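AlkZ (Streptomyces sahachiroi, PDB 5UUJ) belongs to the AlkZ-like DNA glycosylase family of the helix-turn-helix clan and folds as one chain of many helices with a mixed beta sheet. Local coordinates at residues Trp15-Arg19 / Gln20-Pro24; Arg282-Gly285 / Gly286-Tyr290; Thr124-Val127 / Ala128-Asp132. All coordinates share one frame; numbering follows the deposited sequence.

Interaction 1 (Trp15-Arg19 / Gln20-Pro24)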
loop_
_atom_site.group_PDB
_atom_site.type_symbol
_atom_site.label_atom_id
_atom_site.label_comp_id
_atom_site.label_asym_id
_atom_site.label_seq_id
_atom_site.Cartn_x
_atom_site.Cartn_y
_atom_site.Cartn_z
ATOM N N TRP A 15 2.040 -10.833 16.065
ATOM C CA TRP A 15 0.965 -11.401 15.265
ATOM C C TRP A 15 0.933 -10.763 13.879
ATOM O O TRP A 15 0.812 -11.459 12.870
ATOM C CB TRP A 15 -0.383 -11.219 15.963
ATOM C CG TRP A 15 -1.515 -11.819 15.191
ATOM C CD1 TRP A 15 -1.896 -13.129 15.182
ATOM C CD2 TRP A 15 -2.407 -11.134 14.303
ATOM N NE1 TRP A 15 -2.968 -13.302 14.343
ATOM C CE2 TRP A 15 -3.302 -12.093 13.791
ATOM C CE3 TRP A 15 -2.535 -9.806 13.891
ATOM C CZ2 TRP A 15 -4.312 -11.766 12.889
ATOM C CZ3 TRP A 15 -3.542 -9.482 12.995
ATOM C CH2 TRP A 15 -4.416 -10.459 12.505
ATOM N N ARG A 16 1.053 -9.439 13.836
ATOM C CA ARG A 16 1.096 -8.717 12.568
ATOM C C ARG A 16 2.254 -9.201 11.701
ATOM O O ARG A 16 2.089 -9.426 10.503
ATOM C CB ARG A 16 1.220 -7.210 12.805
ATOM C CG ARG A 16 -0.057 -6.549 13.293
ATOM C CD ARG A 16 0.176 -5.098 13.666
ATOM N NE ARG A 16 -1.054 -4.443 14.101
ATOM C CZ ARG A 16 -1.112 -3.219 14.620
ATOM N NH1 ARG A 16 -0.006 -2.507 14.776
ATOM N NH2 ARG A 16 -2.278 -2.711 14.990
HETATM N N MSE A 17 3.423 -9.369 12.310
HETATM C CA MSE A 17 4.601 -9.793 11.567
HETATM C C MSE A 17 4.467 -11.223 11.058
HETATM O O MSE A 17 5.065 -11.589 10.047
HETATM C CB MSE A 17 5.850 -9.658 12.432
HETATM C CG MSE A 17 6.314 -8.221 12.574
HETATM SE SE MSE A 17 8.027 -8.093 13.481
HETATM C CE MSE A 17 8.788 -6.609 12.473
ATOM N N GLN A 18 3.683 -12.030 11.759
ATOM C CA GLN A 18 3.372 -13.365 11.285
ATOM C C GLN A 18 2.464 -13.262 10.061
ATOM O O GLN A 18 2.713 -13.896 9.035
ATOM C CB GLN A 18 2.720 -14.193 12.396
ATOM C CG GLN A 18 2.258 -15.571 11.963
ATOM C CD GLN A 18 0.771 -15.619 11.643
ATOM O OE1 GLN A 18 0.375 -15.915 10.515
ATOM N NE2 GLN A 18 -0.061 -15.337 12.643
ATOM N N ARG A 19 1.429 -12.438 10.159
ATOM C CA ARG A 19 0.487 -12.269 9.057
ATOM C C ARG A 19 1.145 -11.636 7.831
ATOM O O ARG A 19 0.741 -11.913 6.703
ATOM C CB ARG A 19 -0.706 -11.420 9.500
ATOM C CG ARG A 19 -1.518 -12.019 10.640
ATOM C CD ARG A 19 -2.248 -13.277 10.222
ATOM N NE ARG A 19 -3.216 -13.027 9.158
ATOM C CZ ARG A 19 -3.854 -13.980 8.487
ATOM N NH1 ARG A 19 -3.631 -15.259 8.762
ATOM N NH2 ARG A 19 -4.719 -13.655 7.537
ATOM N N GLN A 20 2.159 -10.802 8.052
ATOM C CA GLN A 20 2.803 -10.062 6.966
ATOM C C GLN A 20 4.038 -10.771 6.405
ATOM O O GLN A 20 4.829 -10.164 5.679
ATOM C CB GLN A 20 3.196 -8.663 7.444
ATOM C CG GLN A 20 2.015 -7.758 7.753
ATOM C CD GLN A 20 2.448 -6.394 8.254
ATOM O OE1 GLN A 20 3.468 -5.854 7.820
ATOM N NE2 GLN A 20 1.681 -5.833 9.182
ATOM N N PHE A 21 4.193 -12.049 6.748
ATOM C CA PHE A 21 5.289 -12.883 6.256
ATOM C C PHE A 21 6.670 -12.367 6.662
ATOM O O PHE A 21 7.656 -12.608 5.963
ATOM C CB PHE A 21 5.229 -13.008 4.729
ATOM C CG PHE A 21 3.920 -13.525 4.209
ATOM C CD1 PHE A 21 3.450 -14.769 4.594
ATOM C CD2 PHE A 21 3.166 -12.774 3.322
ATOM C CE1 PHE A 21 2.246 -15.252 4.110
ATOM C CE2 PHE A 21 1.962 -13.253 2.834
ATOM C CZ PHE A 21 1.501 -14.493 3.229
ATOM N N LEU A 22 6.746 -11.671 7.792
ATOM C CA LEU A 22 8.023 -11.163 8.289
ATOM C C LEU A 22 8.698 -12.145 9.247
ATOM O O LEU A 22 9.896 -12.397 9.129
ATOM C CB LEU A 22 7.827 -9.807 8.970
ATOM C CG LEU A 22 7.549 -8.641 8.012
ATOM C CD1 LEU A 22 7.172 -7.383 8.779
ATOM C CD2 LEU A 22 8.750 -8.363 7.119
ATOM N N GLU A 23 7.935 -12.692 10.192
ATOM C CA GLU A 23 8.449 -13.693 11.133
ATOM C C GLU A 23 7.317 -14.627 11.560
ATOM O O GLU A 23 6.319 -14.162 12.106
ATOM C CB GLU A 23 9.053 -13.035 12.381
ATOM C CG GLU A 23 10.228 -12.096 12.132
ATOM C CD GLU A 23 11.472 -12.812 11.630
ATOM O OE1 GLU A 23 11.650 -14.010 11.951
ATOM O OE2 GLU A 23 12.272 -12.170 10.914
ATOM N N PRO A 24 7.466 -15.948 11.340
ATOM C CA PRO A 24 8.610 -16.663 10.762
ATOM C C PRO A 24 8.733 -16.449 9.259
ATOM O O PRO A 24 7.896 -15.772 8.662
ATOM C CB PRO A 24 8.306 -18.127 11.084
ATOM C CG PRO A 24 6.827 -18.189 11.141
ATOM C CD PRO A 24 6.388 -16.879 11.723
#
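Met17 O and Leu22 N close the end of helix 9-19 with a backbone bond of 2.8 Å, and Phe21 N reaches Gln18 O at 3.3 Å, from well above the carbonyl plane. Just before them, Gln20 N still closes a helical bond to Arg16 O, also 2.8 Å. Met17 O is gripped twice: Leu22 N lies almost in line with its C=O bond, whereas Glu23 N, 3.1 Å from the same oxygen, meets it from above the carbonyl plane with a straight N-H (168°). Beyond this, Gln18 CA approaches Glu23 O in a C-H...O contact.

Among the side chains, selenomethionine Met17 and Leu22 cross obliquely, Met17 CG lying 4.0 Å from Leu22 CD1; Tyr290 and Arg282 touch this pair. With its CG beside the backbone N (chi1 -67°), Gln20 brings that CG to 3.2 Å from Arg16 O, and the chain, extended beyond CG, takes NE2 to Ala218 O. Arg19 O lies over the centre of one face of the Phe21 ring, 4.1 Å above its plane. Glu23 OE2 forms a salt bridge with Arg25, and a cis peptide bond leads from Glu23 into Pro24.

Phe21, in the left-handed conformation (phi 62°), is the C-prime residue of a Schellman motif, a classic way of ending an alpha-helix.

Interaction 2 (Arg282-Gly285 / Gly286-Tyr290)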
loop_
_atom_site.group_PDB
_atom_site.type_symbol
_atom_site.label_atom_id
_atom_site.label_comp_id
_atom_site.label_asym_id
_atom_site.label_seq_id
_atom_site.Cartn_x
_atom_site.Cartn_y
_atom_site.Cartn_z
ATOM N N ARG A 282 14.354 -6.538 12.784
ATOM C CA ARG A 282 13.939 -6.645 11.396
ATOM C C ARG A 282 14.321 -5.360 10.661
ATOM O O ARG A 282 14.093 -4.259 11.164
ATOM C CB ARG A 282 12.433 -6.910 11.309
ATOM C CG ARG A 282 11.946 -7.374 9.951
ATOM C CD ARG A 282 12.358 -8.805 9.633
ATOM N NE ARG A 282 12.518 -8.978 8.188
ATOM C CZ ARG A 282 12.108 -10.030 7.485
ATOM N NH1 ARG A 282 11.499 -11.056 8.066
ATOM N NH2 ARG A 282 12.313 -10.054 6.177
ATOM N N LEU A 283 14.934 -5.509 9.490
ATOM C CA LEU A 283 15.279 -4.371 8.646
ATOM C C LEU A 283 14.329 -4.305 7.460
ATOM O O LEU A 283 14.372 -5.154 6.571
ATOM C CB LEU A 283 16.727 -4.462 8.152
ATOM C CG LEU A 283 17.839 -4.331 9.196
ATOM C CD1 LEU A 283 19.200 -4.369 8.519
ATOM C CD2 LEU A 283 17.691 -3.060 10.009
ATOM N N LEU A 284 13.476 -3.288 7.461
ATOM C CA LEU A 284 12.481 -3.114 6.413
ATOM C C LEU A 284 12.892 -1.996 5.466
ATOM O O LEU A 284 13.478 -1.000 5.887
ATOM C CB LEU A 284 11.113 -2.809 7.027
ATOM C CG LEU A 284 10.634 -3.790 8.102
ATOM C CD1 LEU A 284 9.313 -3.326 8.695
ATOM C CD2 LEU A 284 10.505 -5.196 7.543
ATOM N N GLY A 285 12.583 -2.167 4.184
ATOM C CA GLY A 285 12.862 -1.145 3.192
ATOM C C GLY A 285 11.995 0.081 3.399
ATOM O O GLY A 285 11.169 0.120 4.310
ATOM N N GLY A 286 12.183 1.089 2.556
ATOM C CA GLY A 286 11.391 2.299 2.644
ATOM C C GLY A 286 9.936 2.041 2.306
ATOM O O GLY A 286 9.616 1.043 1.669
ATOM N N PHE A 287 9.059 2.940 2.743
ATOM C CA PHE A 287 7.638 2.872 2.408
ATOM C C PHE A 287 7.042 1.495 2.697
ATOM O O PHE A 287 6.203 1.013 1.938
ATOM C CB PHE A 287 7.417 3.210 0.926
ATOM C CG PHE A 287 7.833 4.601 0.543
ATOM C CD1 PHE A 287 6.951 5.662 0.672
ATOM C CD2 PHE A 287 9.100 4.847 0.033
ATOM C CE1 PHE A 287 7.326 6.943 0.311
ATOM C CE2 PHE A 287 9.479 6.128 -0.328
ATOM C CZ PHE A 287 8.589 7.177 -0.190
ATOM N N ASP A 288 7.471 0.852 3.777
ATOM C CA ASP A 288 7.030 -0.513 4.023
ATOM C C ASP A 288 5.637 -0.564 4.639
ATOM O O ASP A 288 5.287 0.245 5.501
ATOM C CB ASP A 288 8.012 -1.256 4.925
ATOM C CG ASP A 288 7.743 -2.749 4.955
ATOM O OD1 ASP A 288 8.158 -3.440 4.002
ATOM O OD2 ASP A 288 7.104 -3.229 5.915
ATOM N N GLN A 289 4.855 -1.537 4.184
ATOM C CA GLN A 289 3.482 -1.714 4.632
ATOM C C GLN A 289 3.363 -1.963 6.135
ATOM O O GLN A 289 2.327 -1.659 6.725
ATOM C CB GLN A 289 2.832 -2.869 3.868
ATOM C CG GLN A 289 2.509 -2.549 2.415
ATOM C CD GLN A 289 1.485 -1.434 2.272
ATOM O OE1 GLN A 289 0.297 -1.628 2.526
ATOM N NE2 GLN A 289 1.946 -0.257 1.864
ATOM N N TYR A 290 4.403 -2.513 6.756
ATOM C CA TYR A 290 4.373 -2.718 8.203
ATOM C C TYR A 290 4.138 -1.382 8.903
ATOM O O TYR A 290 3.470 -1.314 9.937
ATOM C CB TYR A 290 5.668 -3.357 8.715
ATOM C CG TYR A 290 5.649 -3.566 10.210
ATOM C CD1 TYR A 290 4.987 -4.652 10.771
ATOM C CD2 TYR A 290 6.263 -2.661 11.067
ATOM C CE1 TYR A 290 4.948 -4.836 12.143
ATOM C CE2 TYR A 290 6.230 -2.837 12.434
ATOM C CZ TYR A 290 5.572 -3.927 12.968
ATOM O OH TYR A 290 5.537 -4.109 14.332
HETATM O O HOH W 1 9.598 1.824 5.716
#
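Gly285 and Leu284 carry most of this turn, one through its backbone carbonyl and the other through its side chain, and Asp288 answers both. The chain leaves strand 281-284 at Leu284, passes through Gly285 and Gly286, and enters helix 289-292 within a few residues. Gly285 O sits 3.5 Å from Asp288 CB. A water ties the same two residues together: it donates to Gly285 O at 2.7 Å and accepts from Asp288 N at 3.0 Å, bridging the bend where no direct hydrogen bond spans the two segments. Gly286, the next link, gives its carbonyl oxygen to the side chain of Asn51.

Leu284 fills the inside of the bend. Its side chain crosses that of Asp288 at about a right angle, Leu284 CB lying 4.0 Å from Asp288 CG. With CG placed beside the backbone N (chi1 -52°), Leu284 carries CD1 forward to both partners: it is 3.6 Å from Asp288 OD2 and 3.6 Å from Tyr290 CB. The methyl approaches the Tyr290 ring obliquely, near CG and CD2. Val320 and Val322 of strand 320-323 also touch the Leu284 side chain.

Asp288 is the N-cap of helix 289-292. Its OD2 accepts from Tyr290 N at 2.9 Å, the donor standing 44° out of the carboxylate plane, while OD1 is salt-bridged to Arg55. Tyr290 OH in turn bonds to Gly325 O.

The carboxylate is thus buried against a leucine methyl yet has partners on both oxygens, and the helix start together with Arg55 would be expected to favour its negative charge.

Interaction 3 (Thr124-Val127 / Ala128-Asp132)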
loop_
_atom_site.group_PDB
_atom_site.type_symbol
_atom_site.label_atom_id
_atom_site.label_comp_id
_atom_site.label_asym_id
_atom_site.label_seq_id
_atom_site.Cartn_x
_atom_site.Cartn_y
_atom_site.Cartn_z
ATOM N N THR A 124 -14.151 9.355 -18.088
ATOM C CA THR A 124 -14.235 7.968 -17.651
ATOM C C THR A 124 -14.725 7.094 -18.802
ATOM O O THR A 124 -14.121 6.069 -19.120
ATOM C CB THR A 124 -15.180 7.816 -16.440
ATOM O OG1 THR A 124 -14.655 8.550 -15.328
ATOM C CG2 THR A 124 -15.334 6.352 -16.043
ATOM N N GLU A 125 -15.817 7.523 -19.425
ATOM C CA GLU A 125 -16.425 6.802 -20.535
ATOM C C GLU A 125 -15.484 6.701 -21.727
ATOM O O GLU A 125 -15.302 5.628 -22.300
ATOM C CB GLU A 125 -17.724 7.490 -20.969
ATOM C CG GLU A 125 -18.792 7.538 -19.885
ATOM C CD GLU A 125 -19.902 8.541 -20.176
ATOM O OE1 GLU A 125 -19.861 9.214 -21.231
ATOM O OE2 GLU A 125 -20.822 8.656 -19.340
ATOM N N GLU A 126 -14.880 7.824 -22.097
ATOM C CA GLU A 126 -14.096 7.884 -23.321
ATOM C C GLU A 126 -12.762 7.154 -23.173
ATOM O O GLU A 126 -12.313 6.483 -24.100
ATOM C CB GLU A 126 -13.863 9.338 -23.728
ATOM C CG GLU A 126 -13.626 9.524 -25.213
ATOM C CD GLU A 126 -14.828 9.130 -26.056
ATOM O OE1 GLU A 126 -14.647 8.897 -27.268
ATOM O OE2 GLU A 126 -15.951 9.058 -25.512
ATOM N N VAL A 127 -12.135 7.282 -22.008
ATOM C CA VAL A 127 -10.870 6.601 -21.751
ATOM C C VAL A 127 -11.086 5.088 -21.784
ATOM O O VAL A 127 -10.264 4.351 -22.324
ATOM C CB VAL A 127 -10.257 7.033 -20.396
ATOM C CG1 VAL A 127 -9.171 6.060 -19.929
ATOM C CG2 VAL A 127 -9.691 8.440 -20.510
ATOM N N ALA A 128 -12.203 4.637 -21.222
ATOM C CA ALA A 128 -12.520 3.215 -21.198
ATOM C C ALA A 128 -12.597 2.654 -22.616
ATOM O O ALA A 128 -12.141 1.541 -22.877
ATOM C CB ALA A 128 -13.828 2.972 -20.459
ATOM N N GLY A 129 -13.168 3.433 -23.530
ATOM C CA GLY A 129 -13.306 3.011 -24.914
ATOM C C GLY A 129 -11.988 3.031 -25.666
ATOM O O GLY A 129 -11.689 2.126 -26.446
ATOM N N ILE A 130 -11.194 4.067 -25.426
ATOM C CA ILE A 130 -9.912 4.222 -26.098
ATOM C C ILE A 130 -8.935 3.119 -25.693
ATOM O O ILE A 130 -8.198 2.600 -26.532
ATOM C CB ILE A 130 -9.301 5.608 -25.791
ATOM C CG1 ILE A 130 -10.140 6.705 -26.453
ATOM C CG2 ILE A 130 -7.859 5.710 -26.288
ATOM C CD1 ILE A 130 -9.906 8.089 -25.882
ATOM N N LEU A 131 -8.943 2.748 -24.416
ATOM C CA LEU A 131 -7.945 1.822 -23.883
ATOM C C LEU A 131 -8.372 0.353 -23.935
ATOM O O LEU A 131 -7.608 -0.528 -23.545
ATOM C CB LEU A 131 -7.607 2.196 -22.440
ATOM C CG LEU A 131 -6.928 3.550 -22.220
ATOM C CD1 LEU A 131 -6.578 3.713 -20.754
ATOM C CD2 LEU A 131 -5.685 3.708 -23.087
ATOM N N ASP A 132 -9.581 0.085 -24.413
ATOM C CA ASP A 132 -10.066 -1.286 -24.502
ATOM C C ASP A 132 -9.197 -2.086 -25.471
ATOM O O ASP A 132 -9.320 -1.944 -26.687
ATOM C CB ASP A 132 -11.530 -1.314 -24.947
ATOM C CG ASP A 132 -12.156 -2.692 -24.819
ATOM O OD1 ASP A 132 -13.400 -2.771 -24.744
ATOM O OD2 ASP A 132 -11.416 -3.694 -24.789
#
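With CG1 of Val127 anti to the backbone N (chi1 164°) and CG of Leu131 beside its own N (chi1 -65°), the two side chains, one helical turn apart, run alongside each other, Val127 CG1 lying 3.6 Å from Leu131 CD1. On a neighbouring strip of the helix, Ile130 brings CG1 to 3.2 Å from Glu126 O and CD1 to 4.0 Å from Glu126 CG, the two side chains crossing at a slant.

The backbone beneath is ordinary alpha-helix. Ala128, Gly129, Ile130 and Leu131 donate in turn to Thr124, Glu125, Glu126 and Val127, the last of these bonds, Leu131 N to Val127 O, being 2.9 Å long.

Helix 138-146 packs on Val127 and Ile130, and Leu169 of helix 162-172 also touches Val127. The chemistry is therefore mostly aliphatic where helix 117-130 meets helix 138-146, with polar links beside it: Thr124 OG1 bonds to Val120 O and to Arg172, and Glu126, whose CG methylene packs on Ile130, has its OE2 paired with Arg150, outside this stretch of helix.

Overall arrangement
Interactions 1 and 2 show how segments far apart in sequence can come together in the fold: their centres are about 13 Å apart and they touch. The end of helix 9-19 rests on strand 281-284, an outermost strand of the five-stranded mixed sheet, and on the start of helix 289-292. Glu23 OE2 and Arg282 NH1 form a salt bridge of 3.2 Å, and Leu22 CD2 packs 3.6 Å from Leu284 CD2. Interaction 3, between them in sequence on helix 117-130, lies on the opposite side of the chain's centre, its own centre about 40 Å from that of interaction 1 and about 36 Å from that of interaction 2. The N-terminal helix is thus fastened to the late sheet region, while interaction 3 belongs to a distant helical part.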